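Local coordinates for protein peptidoglycan DD-endopeptidase ShyB (Vibrio cholerae, PDB 2GU1) that hydrolyses the peptide cross-links between peptidoglycan strands as a periplasmic zinc-dependent DD-endopeptidase, probably allowing new glycans to be inserted as the cell wall expands, at residues H280-V286 / I298-T304; P244-T248 / T276-L281; M71-E75 / H160-N164; E93-E97 / Q155-E159; E82-S86 / V225-V229. One frame throughout, in Å; residues are numbered along the deposited sequence.

Interaction 1 (H280-V286 / I298-T304); sequences HLDKILV and IALAGAT
Segments 280-286 and 298-304 run antiparallel, with Lys283 and Leu300 as a hydrogen-bonded pair (CA-CA 5.2 Å) and Ile284 and Ala299 as a non-hydrogen-bonded pair (4.3 Å). Leu300 N donates to Lys283 O at 2.9 Å and Leu285 N to Ile298 O at 2.8 Å. Asp282 and Lys283 both face Leu300 in a classic beta bulge: Leu300 O takes Asp282 N at 2.8 Å and, weakly, Lys283 N at 3.3 Å. Beyond it the CA atoms of Asp282 and Gly302 close to 3.8 Å, where a side chain on Gly302 would clash with Asp282 N. Thr304 N donates to His280 O (3.3 Å), His280 ND1 to Thr304 O (2.8 Å) and Thr304 OG1 to Leu281 O (2.8 Å). His280 has positive phi (63°) and an m chi1, and its strand turns a corner. A water joins Asp282 OD1 (2.5 Å) to Ala303 N (3.1 Å). Leu281 CD1 packs on Ala299 CB at 3.5 Å, and Val286 CG2 on Ile298 CB at 4.1 Å. The nearest side-chain atoms of His280 and His313 are about 4 Å apart, and the zinc is about 6 Å from the His280 side chain, so this bulged ribbon borders the catalytic metal site of an M23 peptidase.

Interaction 2 (P244-T248 / T276-L281); sequences PVYST and TRYLHL
Tyr278 dominates this buried contact, followed by Val245 and Thr248. The touching parts of segments 244-248 and 276-281 run in opposite directions, 178° apart end to end, but they are not paired as strands: the CA atoms of Val245 and Tyr278 are 8.3 Å apart and those of Thr248 and Thr276 7.8 Å, a gap filled by side chains. Tyr278, with chi1 m (-50°) and chi2 -101°, projects from its strand toward 244-248. Its CD1 meets CG1 of Val245 at 3.6 Å, its CE1 lies 3.6 Å from Tyr246 O, and its OH is 3.4 Å from Ser247 CA. Val245, chi1 t, also places CG2 3.9 Å from CD2 of Leu281, so its two methyl groups touch different side chains of the opposite segment. At the other end Thr248 N makes a weak hydrogen bond to Tyr278 OH (3.4 Å), while Thr248 OG1 lies 3.4 Å from CG2 of Thr276. Tyr278 OH and Thr276 OG1 share a hydrogen bond of 2.8 Å, and Thr276 OG1 is also bonded to His270 NE2. Ile298 and Phe314 add to the packing round the tyrosine, within the beta-rich core of the M23 domain; the Tyr278 side chain is about 11 Å from the zinc. The chemistry is that of a largely apolar interior in which the one phenol hydroxyl that enters is satisfied locally, chiefly by its neighbour Thr276.

Interaction 3 (M71-E75 / H160-N164); sequences MSIVE and HNTGN
This is a surface contact of side chains and one bridging water between a tight turn of the LysM-like region and the strand start 160-164 of the Csd3-type second domain. Ser72 to Glu75 form a type I beta turn in which Val74 N donates to Ser72 OG (3.0 Å), an ST turn; Met71 and Ser72 both face Glu75 in a classic beta bulge. Opposite, Asn164 N donates to Thr162 OG1 (3.1 Å), a second ST turn, and Thr162 OG1 is also hydrogen-bonded to Gln155 O; Gly163 has positive phi (98°). The closest CA atoms are those of Ile73 and Thr162, 6.0 Å apart. Thr162 CG2 rests on CG1 of Ile73 (3.8 Å) and CG1 of Val74 (3.7 Å), while Ile73 CD1, reached through p and t rotamers, meets CB of His160 at 3.8 Å. Water links Ile73 N (3.0 Å) to Thr162 O (2.8 Å). The turn connects strands 64-70 and 75-81, and its Ile73 and Val74 also touch Leu157 of strand 147-157, the neighbour of strand 160-173.

Interaction 4 (E93-E97 / Q155-E159); sequences EISGE and QYLGE
Glu97 folds its side chain back along strand 155-157, chi1 m (-38°) and chi2 95°, so that OE2 comes within 4.2 Å of CA of Leu157 and accepts a hydrogen bond from Gly158 N at 3.2 Å. Its backbone makes the antiparallel hydrogen-bonded pair with Tyr156 (CA-CA 5.2 Å): Glu97 N donates to Tyr156 O at 2.9 Å and Tyr156 N to Glu97 O at 2.7 Å. The CA atoms of Gly96 and Leu157 lie 4.6 Å apart, and a side chain on Gly96 would clash with Tyr156 O; instead Gly96 CA makes a CA-H...O contact to that oxygen at 3.4 Å. Before this point the chain diverges, and the end-to-end directions of 94-97 and 155-158 differ by 94°. Leu157, t then p, brings CD1 to 4.2 Å from CA of Gly96 and 4.4 Å from CG2 of Ile94. Gly158 turns the chain with positive phi (62°), and the ring of Tyr156 makes a cation-pi contact with Arg99. The bridge starts strand 97-106 at the edge of the second-domain sheet, where the linker from strand 87-93 arrives. Backbone hydrogen bonds supply most of the polar chemistry, and the carboxylate extends the pairing by accepting an amide proton just past the end of strand 147-157.

Interaction 5 (E82-S86 / V225-V229); sequences ENDGS and VTGRV
Arg228 reaches out of loop 225-229 toward the turn 82-86, adopting m, t and m for chi1 to chi3 with chi4 at -99°, and has the largest area buried here. Neither segment is a helix or strand, and the backbones stay apart, the nearest CA atoms being those of Asp84 and Thr226 at 9.2 Å. Residues Glu82 to Gly85 form a type I beta turn, closed by Gly85 N to Glu82 O at 2.8 Å, with Gly85 at positive phi (94°). Asp84, chi1 p, divides its carboxylate: OD1 accepts from Arg228 NH2 at 2.9 Å in a salt bridge near the guanidinium plane, while OD2 accepts from Ser86 N (3.0 Å, an Asx turn) and from Ser86 OG (2.7 Å). Glu82, m and m, lays its CG over a guanidinium face, 3.6 Å from Arg228 CZ; its OE1 is 3.9 Å from Arg228 NH1, a long and purely electrostatic salt bridge out of the guanidinium plane, and OE2 bonds to Ser88 OG. On the other loop Thr226, chi1 p, accepts Arg228 N on OG1 at 3.1 Å in an ST turn, and its CG2 lies 3.8 Å from Asp84 OD1. The contact joins a hairpin turn of the LysM-like region to a loop between strands 213-215 and 235-237. One arginine answered by two acids makes it a charge-based surface link, with a single directional bond across it, between Asp84 and Arg228.

Interactions 1 and 2 belong to the M23 peptidase region and share His280 and Leu281. Val245 of interaction 2 pairs through its backbone with Ile298 and Ala299 of interaction 1, so both reach one small sheet: interaction 1, partly buried, pairs strands within it, and interaction 2, buried and largely apolar, packs it against strand 274-281 of the larger sheet. Interactions 3 and 4 lie at the surface, on the opposite side of the chain's centre and about 34 to 39 Å from interaction 1 between centres. They touch through Val74 and Ile94 and use the neighbouring strands 147-157 and 160-173, one by side chains and water, the other by backbone pairing. Interaction 5 stands apart as a surface ionic contact.

Interaction 1 (H280-V286 / I298-T304)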
# COMPACT_ATOMS: atom_id res chain seq x y z
N HIS A 280 7.21 1.15 -14.52
CA HIS A 280 7.81 1.16 -15.86
C HIS A 280 9.01 0.24 -16.01
O HIS A 280 9.82 0.40 -16.92
CB HIS A 280 8.21 2.59 -16.22
CG HIS A 280 7.09 3.58 -16.06
ND1 HIS A 280 5.91 3.49 -16.76
CD2 HIS A 280 6.98 4.68 -15.27
CE1 HIS A 280 5.11 4.49 -16.41
NE2 HIS A 280 5.74 5.22 -15.51
N LEU A 281 9.12 -0.74 -15.13
CA LEU A 281 10.23 -1.68 -15.16
C LEU A 281 10.33 -2.47 -16.47
O LEU A 281 9.32 -2.84 -17.08
CB LEU A 281 10.10 -2.65 -13.99
CG LEU A 281 10.04 -2.02 -12.59
CD1 LEU A 281 9.71 -3.09 -11.56
CD2 LEU A 281 11.39 -1.36 -12.25
N ASP A 282 11.56 -2.72 -16.91
CA ASP A 282 11.76 -3.49 -18.13
C ASP A 282 11.61 -4.96 -17.76
O ASP A 282 11.09 -5.76 -18.54
CB ASP A 282 13.17 -3.27 -18.69
CG ASP A 282 13.39 -4.04 -19.98
OD1 ASP A 282 12.71 -3.73 -20.97
OD2 ASP A 282 14.23 -4.97 -20.01
N LYS A 283 12.04 -5.31 -16.55
CA LYS A 283 11.98 -6.68 -16.07
C LYS A 283 11.87 -6.74 -14.54
O LYS A 283 12.51 -5.94 -13.85
CB LYS A 283 13.25 -7.43 -16.50
CG LYS A 283 13.30 -8.90 -16.11
CD LYS A 283 12.29 -9.71 -16.91
CE LYS A 283 12.43 -11.20 -16.66
NZ LYS A 283 11.48 -12.00 -17.49
N ILE A 284 11.07 -7.67 -14.03
CA ILE A 284 10.90 -7.84 -12.58
C ILE A 284 11.61 -9.14 -12.19
O ILE A 284 11.35 -10.19 -12.78
CB ILE A 284 9.39 -7.91 -12.20
CG1 ILE A 284 8.77 -6.51 -12.31
CG2 ILE A 284 9.21 -8.45 -10.77
CD1 ILE A 284 7.28 -6.45 -12.07
N LEU A 285 12.50 -9.07 -11.21
CA LEU A 285 13.29 -10.22 -10.78
C LEU A 285 12.82 -10.93 -9.51
O LEU A 285 13.52 -11.81 -8.99
CB LEU A 285 14.75 -9.81 -10.61
CG LEU A 285 15.48 -9.31 -11.86
CD1 LEU A 285 16.84 -8.77 -11.46
CD2 LEU A 285 15.62 -10.44 -12.88
N VAL A 286 11.65 -10.56 -9.00
CA VAL A 286 11.13 -11.17 -7.79
C VAL A 286 9.67 -11.57 -8.02
O VAL A 286 9.08 -11.20 -9.02
CB VAL A 286 11.21 -10.21 -6.58
CG1 VAL A 286 12.65 -10.02 -6.15
CG2 VAL A 286 10.60 -8.86 -6.95
N ILE A 298 15.77 -6.03 -7.24
CA ILE A 298 14.43 -6.58 -7.43
C ILE A 298 13.93 -6.46 -8.87
O ILE A 298 12.97 -7.12 -9.26
CB ILE A 298 13.42 -5.90 -6.48
CG1 ILE A 298 13.38 -4.39 -6.74
CG2 ILE A 298 13.83 -6.17 -5.04
CD1 ILE A 298 12.45 -3.62 -5.80
N ALA A 299 14.58 -5.61 -9.66
CA ALA A 299 14.17 -5.44 -11.04
C ALA A 299 15.17 -4.64 -11.85
O ALA A 299 16.21 -4.21 -11.33
CB ALA A 299 12.81 -4.74 -11.10
N LEU A 300 14.86 -4.46 -13.12
CA LEU A 300 15.70 -3.69 -14.02
C LEU A 300 14.80 -2.58 -14.54
O LEU A 300 13.68 -2.84 -15.02
CB LEU A 300 16.20 -4.57 -15.17
CG LEU A 300 17.03 -5.80 -14.75
CD1 LEU A 300 17.49 -6.56 -15.99
CD2 LEU A 300 18.23 -5.36 -13.92
N ALA A 301 15.27 -1.34 -14.43
CA ALA A 301 14.50 -0.20 -14.90
C ALA A 301 14.14 -0.35 -16.36
O ALA A 301 14.81 -1.07 -17.11
CB ALA A 301 15.29 1.10 -14.67
N GLY A 302 13.07 0.31 -16.79
CA GLY A 302 12.67 0.17 -18.17
C GLY A 302 11.93 1.38 -18.69
O GLY A 302 12.11 2.49 -18.20
N ALA A 303 11.09 1.13 -19.69
CA ALA A 303 10.28 2.15 -20.32
C ALA A 303 8.95 1.53 -20.71
O ALA A 303 8.39 1.88 -21.74
CB ALA A 303 10.99 2.67 -21.55
N THR A 304 8.45 0.59 -19.90
CA THR A 304 7.17 -0.04 -20.20
C THR A 304 6.02 0.85 -19.73
O THR A 304 6.21 1.72 -18.87
CB THR A 304 7.02 -1.45 -19.54
OG1 THR A 304 7.24 -1.36 -18.12
CG2 THR A 304 8.01 -2.44 -20.16
O HOH W 1 11.52 -1.59 -21.13

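Interaction 2 (P244-T248 / T276-L281)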
# COMPACT_ATOMS: atom_id res chain seq x y z
N PRO A 244 19.88 -1.59 -12.78
CA PRO A 244 19.35 -2.31 -11.62
C PRO A 244 18.53 -1.41 -10.69
O PRO A 244 18.87 -0.24 -10.47
CB PRO A 244 20.61 -2.85 -10.94
CG PRO A 244 21.63 -1.78 -11.26
CD PRO A 244 21.35 -1.53 -12.73
N VAL A 245 17.45 -1.97 -10.16
CA VAL A 245 16.55 -1.27 -9.25
C VAL A 245 16.59 -2.07 -7.96
O VAL A 245 16.49 -3.30 -8.00
CB VAL A 245 15.10 -1.25 -9.81
CG1 VAL A 245 14.15 -0.62 -8.81
CG2 VAL A 245 15.07 -0.50 -11.13
N TYR A 246 16.75 -1.39 -6.83
CA TYR A 246 16.84 -2.07 -5.55
C TYR A 246 15.76 -1.63 -4.57
O TYR A 246 15.30 -0.49 -4.63
CB TYR A 246 18.18 -1.78 -4.89
CG TYR A 246 19.37 -1.98 -5.81
CD1 TYR A 246 19.98 -3.23 -5.92
CD2 TYR A 246 19.87 -0.92 -6.55
CE1 TYR A 246 21.08 -3.41 -6.76
CE2 TYR A 246 20.97 -1.09 -7.40
CZ TYR A 246 21.57 -2.34 -7.49
OH TYR A 246 22.67 -2.50 -8.29
N SER A 247 15.38 -2.53 -3.67
CA SER A 247 14.38 -2.20 -2.66
C SER A 247 15.05 -1.27 -1.66
O SER A 247 16.21 -1.47 -1.30
CB SER A 247 13.91 -3.46 -1.92
OG SER A 247 13.06 -3.11 -0.82
N THR A 248 14.33 -0.24 -1.23
CA THR A 248 14.88 0.70 -0.27
C THR A 248 14.72 0.20 1.16
O THR A 248 15.08 0.88 2.12
CB THR A 248 14.21 2.07 -0.42
OG1 THR A 248 12.78 1.90 -0.46
CG2 THR A 248 14.67 2.75 -1.70
N THR A 276 6.57 0.65 -0.91
CA THR A 276 7.27 1.36 -1.97
C THR A 276 6.81 0.75 -3.29
O THR A 276 6.54 -0.46 -3.35
CB THR A 276 8.81 1.22 -1.86
OG1 THR A 276 9.16 -0.16 -1.71
CG2 THR A 276 9.34 2.02 -0.69
N ARG A 277 6.69 1.59 -4.32
CA ARG A 277 6.27 1.14 -5.65
C ARG A 277 7.36 1.45 -6.66
O ARG A 277 8.04 2.48 -6.55
CB ARG A 277 5.01 1.86 -6.10
CG ARG A 277 3.79 1.61 -5.25
CD ARG A 277 2.67 2.45 -5.81
NE ARG A 277 1.38 2.09 -5.25
CZ ARG A 277 0.30 2.86 -5.34
NH1 ARG A 277 0.37 4.02 -5.97
NH2 ARG A 277 -0.85 2.45 -4.82
N TYR A 278 7.50 0.58 -7.66
CA TYR A 278 8.51 0.73 -8.70
C TYR A 278 7.80 0.51 -10.05
O TYR A 278 7.35 -0.60 -10.34
CB TYR A 278 9.62 -0.32 -8.49
CG TYR A 278 10.17 -0.38 -7.07
CD1 TYR A 278 11.38 0.23 -6.74
CD2 TYR A 278 9.45 -1.01 -6.05
CE1 TYR A 278 11.86 0.22 -5.43
CE2 TYR A 278 9.92 -1.02 -4.74
CZ TYR A 278 11.11 -0.40 -4.43
OH TYR A 278 11.53 -0.35 -3.12
N LEU A 279 7.71 1.55 -10.87
CA LEU A 279 7.01 1.46 -12.15
C LEU A 279 7.85 1.54 -13.42
O LEU A 279 9.02 1.94 -13.39
CB LEU A 279 5.94 2.55 -12.23
CG LEU A 279 4.68 2.45 -11.37
CD1 LEU A 279 5.04 2.34 -9.91
CD2 LEU A 279 3.82 3.70 -11.64
N HIS A 280 7.21 1.15 -14.52
CA HIS A 280 7.81 1.16 -15.86
C HIS A 280 9.01 0.24 -16.01
O HIS A 280 9.82 0.40 -16.92
CB HIS A 280 8.21 2.59 -16.22
CG HIS A 280 7.09 3.58 -16.06
ND1 HIS A 280 5.91 3.49 -16.76
CD2 HIS A 280 6.98 4.68 -15.27
CE1 HIS A 280 5.11 4.49 -16.41
NE2 HIS A 280 5.74 5.22 -15.51
N LEU A 281 9.12 -0.74 -15.13
CA LEU A 281 10.23 -1.68 -15.16
C LEU A 281 10.33 -2.47 -16.47
O LEU A 281 9.32 -2.84 -17.08
CB LEU A 281 10.10 -2.65 -13.99
CG LEU A 281 10.04 -2.02 -12.59
CD1 LEU A 281 9.71 -3.09 -11.56
CD2 LEU A 281 11.39 -1.36 -12.25

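Interaction 3 (M71-E75 / H160-N164)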
# COMPACT_ATOMS: atom_id res chain seq x y z
N MET A 71 -13.56 1.94 -1.36
CA MET A 71 -12.54 1.09 -0.73
C MET A 71 -13.00 0.69 0.67
O MET A 71 -12.67 -0.40 1.15
CB MET A 71 -11.21 1.84 -0.66
CG MET A 71 -10.54 1.98 -2.01
SD MET A 71 -9.42 3.38 -2.14
CE MET A 71 -10.53 4.62 -2.77
N SER A 72 -13.74 1.58 1.32
CA SER A 72 -14.29 1.32 2.65
C SER A 72 -15.42 2.32 2.84
O SER A 72 -15.64 3.17 1.98
CB SER A 72 -13.24 1.54 3.75
OG SER A 72 -13.07 2.92 4.03
N ILE A 73 -16.13 2.23 3.95
CA ILE A 73 -17.23 3.15 4.19
C ILE A 73 -16.73 4.57 4.52
O ILE A 73 -17.53 5.49 4.63
CB ILE A 73 -18.16 2.64 5.32
CG1 ILE A 73 -17.37 2.43 6.62
CG2 ILE A 73 -18.80 1.32 4.88
CD1 ILE A 73 -18.19 1.78 7.73
N VAL A 74 -15.42 4.73 4.66
CA VAL A 74 -14.85 6.04 4.96
C VAL A 74 -13.85 6.51 3.91
O VAL A 74 -13.21 7.54 4.07
CB VAL A 74 -14.17 6.07 6.36
CG1 VAL A 74 -15.20 5.83 7.44
CG2 VAL A 74 -13.05 5.03 6.43
N GLU A 75 -13.71 5.75 2.82
CA GLU A 75 -12.76 6.09 1.76
C GLU A 75 -13.25 5.67 0.38
O GLU A 75 -13.68 4.54 0.18
CB GLU A 75 -11.41 5.43 2.04
CG GLU A 75 -10.83 5.77 3.41
CD GLU A 75 -9.52 5.07 3.70
OE1 GLU A 75 -8.91 5.37 4.75
OE2 GLU A 75 -9.09 4.22 2.88
N HIS A 160 -20.54 1.53 12.88
CA HIS A 160 -19.99 0.55 11.97
C HIS A 160 -18.47 0.52 11.94
O HIS A 160 -17.81 1.55 11.85
CB HIS A 160 -20.52 0.80 10.56
CG HIS A 160 -22.01 0.73 10.47
ND1 HIS A 160 -22.72 -0.44 10.62
CD2 HIS A 160 -22.93 1.71 10.27
CE1 HIS A 160 -24.01 -0.19 10.51
NE2 HIS A 160 -24.17 1.10 10.30
N ASN A 161 -17.93 -0.70 12.02
CA ASN A 161 -16.50 -0.92 11.99
C ASN A 161 -16.10 -0.80 10.52
O ASN A 161 -16.67 -1.46 9.66
CB ASN A 161 -16.19 -2.32 12.53
CG ASN A 161 -14.70 -2.57 12.71
OD1 ASN A 161 -14.31 -3.48 13.44
ND2 ASN A 161 -13.88 -1.79 12.03
N THR A 162 -15.14 0.07 10.24
CA THR A 162 -14.69 0.29 8.86
C THR A 162 -13.78 -0.83 8.38
O THR A 162 -13.62 -1.04 7.18
CB THR A 162 -13.93 1.62 8.74
OG1 THR A 162 -12.67 1.53 9.42
CG2 THR A 162 -14.74 2.75 9.35
N GLY A 163 -13.18 -1.55 9.32
CA GLY A 163 -12.27 -2.62 8.95
C GLY A 163 -10.83 -2.13 9.02
O GLY A 163 -9.89 -2.92 8.95
N ASN A 164 -10.66 -0.82 9.16
CA ASN A 164 -9.34 -0.22 9.26
C ASN A 164 -8.86 -0.33 10.71
O ASN A 164 -9.63 -0.04 11.63
CB ASN A 164 -9.39 1.25 8.83
CG ASN A 164 -9.62 1.42 7.33
OD1 ASN A 164 -10.10 2.46 6.87
ND2 ASN A 164 -9.27 0.40 6.56
O HOH W 2 -15.71 -0.34 5.47

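Interaction 4 (E93-E97 / Q155-E159)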
# COMPACT_ATOMS: atom_id res chain seq x y z
N GLU A 93 -12.01 11.21 1.80
CA GLU A 93 -11.86 10.43 3.02
C GLU A 93 -12.61 11.07 4.19
O GLU A 93 -12.50 12.27 4.44
CB GLU A 93 -10.37 10.31 3.35
CG GLU A 93 -10.04 9.27 4.39
CD GLU A 93 -8.55 8.97 4.45
OE1 GLU A 93 -8.17 8.03 5.18
OE2 GLU A 93 -7.77 9.68 3.78
N ILE A 94 -13.37 10.25 4.91
CA ILE A 94 -14.12 10.71 6.06
C ILE A 94 -13.42 10.19 7.32
O ILE A 94 -13.09 9.01 7.42
CB ILE A 94 -15.56 10.16 6.05
CG1 ILE A 94 -16.25 10.55 4.75
CG2 ILE A 94 -16.34 10.71 7.24
CD1 ILE A 94 -17.62 9.93 4.58
N SER A 95 -13.19 11.08 8.28
CA SER A 95 -12.53 10.67 9.51
C SER A 95 -13.58 10.36 10.57
O SER A 95 -14.06 11.26 11.26
CB SER A 95 -11.59 11.78 10.01
OG SER A 95 -10.77 11.31 11.06
N GLY A 96 -13.94 9.08 10.68
CA GLY A 96 -14.91 8.67 11.67
C GLY A 96 -14.28 8.77 13.04
O GLY A 96 -13.67 9.78 13.37
N GLU A 97 -14.41 7.72 13.85
CA GLU A 97 -13.80 7.75 15.18
C GLU A 97 -12.96 6.50 15.39
O GLU A 97 -13.27 5.44 14.86
CB GLU A 97 -14.86 7.81 16.29
CG GLU A 97 -16.07 8.68 15.99
CD GLU A 97 -17.22 7.86 15.42
OE1 GLU A 97 -17.69 6.94 16.12
OE2 GLU A 97 -17.64 8.14 14.28
N GLN A 155 -10.83 1.84 13.56
CA GLN A 155 -11.61 2.96 13.06
C GLN A 155 -13.06 2.54 12.85
O GLN A 155 -13.34 1.46 12.32
CB GLN A 155 -11.02 3.48 11.75
CG GLN A 155 -11.76 4.66 11.13
CD GLN A 155 -11.10 5.13 9.85
OE1 GLN A 155 -10.65 4.33 9.04
NE2 GLN A 155 -11.05 6.45 9.66
N TYR A 156 -13.96 3.40 13.30
CA TYR A 156 -15.39 3.17 13.16
C TYR A 156 -16.02 4.37 12.48
O TYR A 156 -15.43 5.44 12.41
CB TYR A 156 -16.05 2.99 14.53
CG TYR A 156 -16.12 1.55 15.00
CD1 TYR A 156 -14.96 0.82 15.25
CD2 TYR A 156 -17.35 0.91 15.17
CE1 TYR A 156 -15.02 -0.51 15.66
CE2 TYR A 156 -17.42 -0.42 15.58
CZ TYR A 156 -16.25 -1.12 15.82
OH TYR A 156 -16.31 -2.44 16.23
N LEU A 157 -17.22 4.16 11.95
CA LEU A 157 -17.99 5.22 11.32
C LEU A 157 -19.32 5.05 12.03
O LEU A 157 -20.04 4.10 11.77
CB LEU A 157 -18.17 4.99 9.83
CG LEU A 157 -18.97 6.12 9.16
CD1 LEU A 157 -18.28 7.45 9.41
CD2 LEU A 157 -19.10 5.85 7.67
N GLY A 158 -19.63 5.97 12.94
CA GLY A 158 -20.85 5.82 13.68
C GLY A 158 -20.71 4.53 14.46
O GLY A 158 -19.76 4.36 15.23
N GLU A 159 -21.62 3.59 14.23
CA GLU A 159 -21.60 2.31 14.92
C GLU A 159 -21.01 1.18 14.07
O GLU A 159 -20.99 0.02 14.49
CB GLU A 159 -23.02 1.94 15.35
CG GLU A 159 -23.99 1.82 14.18
CD GLU A 159 -25.43 2.10 14.57
OE1 GLU A 159 -26.32 1.89 13.72
OE2 GLU A 159 -25.67 2.54 15.72

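Interaction 5 (E82-S86 / V225-V229)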
# COMPACT_ATOMS: atom_id res chain seq x y z
N GLU A 82 -14.87 13.87 -18.16
CA GLU A 82 -14.78 15.28 -18.52
C GLU A 82 -15.35 15.52 -19.92
O GLU A 82 -15.50 14.58 -20.70
CB GLU A 82 -13.32 15.74 -18.47
CG GLU A 82 -12.66 15.70 -17.09
CD GLU A 82 -13.27 16.69 -16.11
OE1 GLU A 82 -14.00 17.60 -16.55
OE2 GLU A 82 -13.01 16.56 -14.89
N ASN A 83 -15.66 16.77 -20.24
CA ASN A 83 -16.21 17.08 -21.55
C ASN A 83 -15.28 16.63 -22.68
O ASN A 83 -15.74 16.29 -23.77
CB ASN A 83 -16.49 18.59 -21.69
CG ASN A 83 -17.69 19.03 -20.87
OD1 ASN A 83 -18.78 18.48 -21.02
ND2 ASN A 83 -17.50 20.03 -20.02
N ASP A 84 -13.98 16.62 -22.42
CA ASP A 84 -13.03 16.22 -23.44
C ASP A 84 -12.93 14.70 -23.60
O ASP A 84 -12.12 14.21 -24.38
CB ASP A 84 -11.64 16.82 -23.16
CG ASP A 84 -11.04 16.33 -21.85
OD1 ASP A 84 -9.92 16.76 -21.52
OD2 ASP A 84 -11.69 15.51 -21.16
N GLY A 85 -13.74 13.97 -22.85
CA GLY A 85 -13.72 12.52 -22.94
C GLY A 85 -12.83 11.82 -21.94
O GLY A 85 -12.98 10.62 -21.69
N SER A 86 -11.89 12.55 -21.35
CA SER A 86 -10.98 11.97 -20.37
C SER A 86 -11.69 11.89 -19.02
O SER A 86 -12.77 12.44 -18.84
CB SER A 86 -9.72 12.84 -20.22
OG SER A 86 -10.03 14.07 -19.59
N VAL A 225 -1.94 20.47 -20.91
CA VAL A 225 -3.02 20.62 -21.88
C VAL A 225 -4.34 21.15 -21.32
O VAL A 225 -4.93 22.08 -21.87
CB VAL A 225 -3.30 19.28 -22.61
CG1 VAL A 225 -4.38 19.48 -23.66
CG2 VAL A 225 -2.02 18.75 -23.24
N THR A 226 -4.81 20.55 -20.22
CA THR A 226 -6.09 20.94 -19.61
C THR A 226 -6.01 21.90 -18.43
O THR A 226 -7.01 22.53 -18.07
CB THR A 226 -6.83 19.71 -19.10
OG1 THR A 226 -6.15 19.20 -17.94
CG2 THR A 226 -6.89 18.62 -20.17
N GLY A 227 -4.84 22.00 -17.81
CA GLY A 227 -4.69 22.89 -16.67
C GLY A 227 -5.25 22.30 -15.39
O GLY A 227 -5.21 22.94 -14.34
N ARG A 228 -5.78 21.08 -15.47
CA ARG A 228 -6.33 20.41 -14.29
C ARG A 228 -5.21 19.77 -13.48
O ARG A 228 -4.16 19.43 -14.02
CB ARG A 228 -7.34 19.34 -14.72
CG ARG A 228 -8.61 19.89 -15.37
CD ARG A 228 -9.68 18.81 -15.54
NE ARG A 228 -9.34 17.83 -16.56
CZ ARG A 228 -9.80 17.83 -17.81
NH1 ARG A 228 -10.65 18.77 -18.21
NH2 ARG A 228 -9.42 16.89 -18.66
N VAL A 229 -5.42 19.62 -12.18
CA VAL A 229 -4.39 19.01 -11.33
C VAL A 229 -4.28 17.51 -11.55
O VAL A 229 -5.24 16.77 -11.42
CB VAL A 229 -4.66 19.26 -9.82
CG1 VAL A 229 -4.60 20.75 -9.52
CG2 VAL A 229 -6.02 18.70 -9.44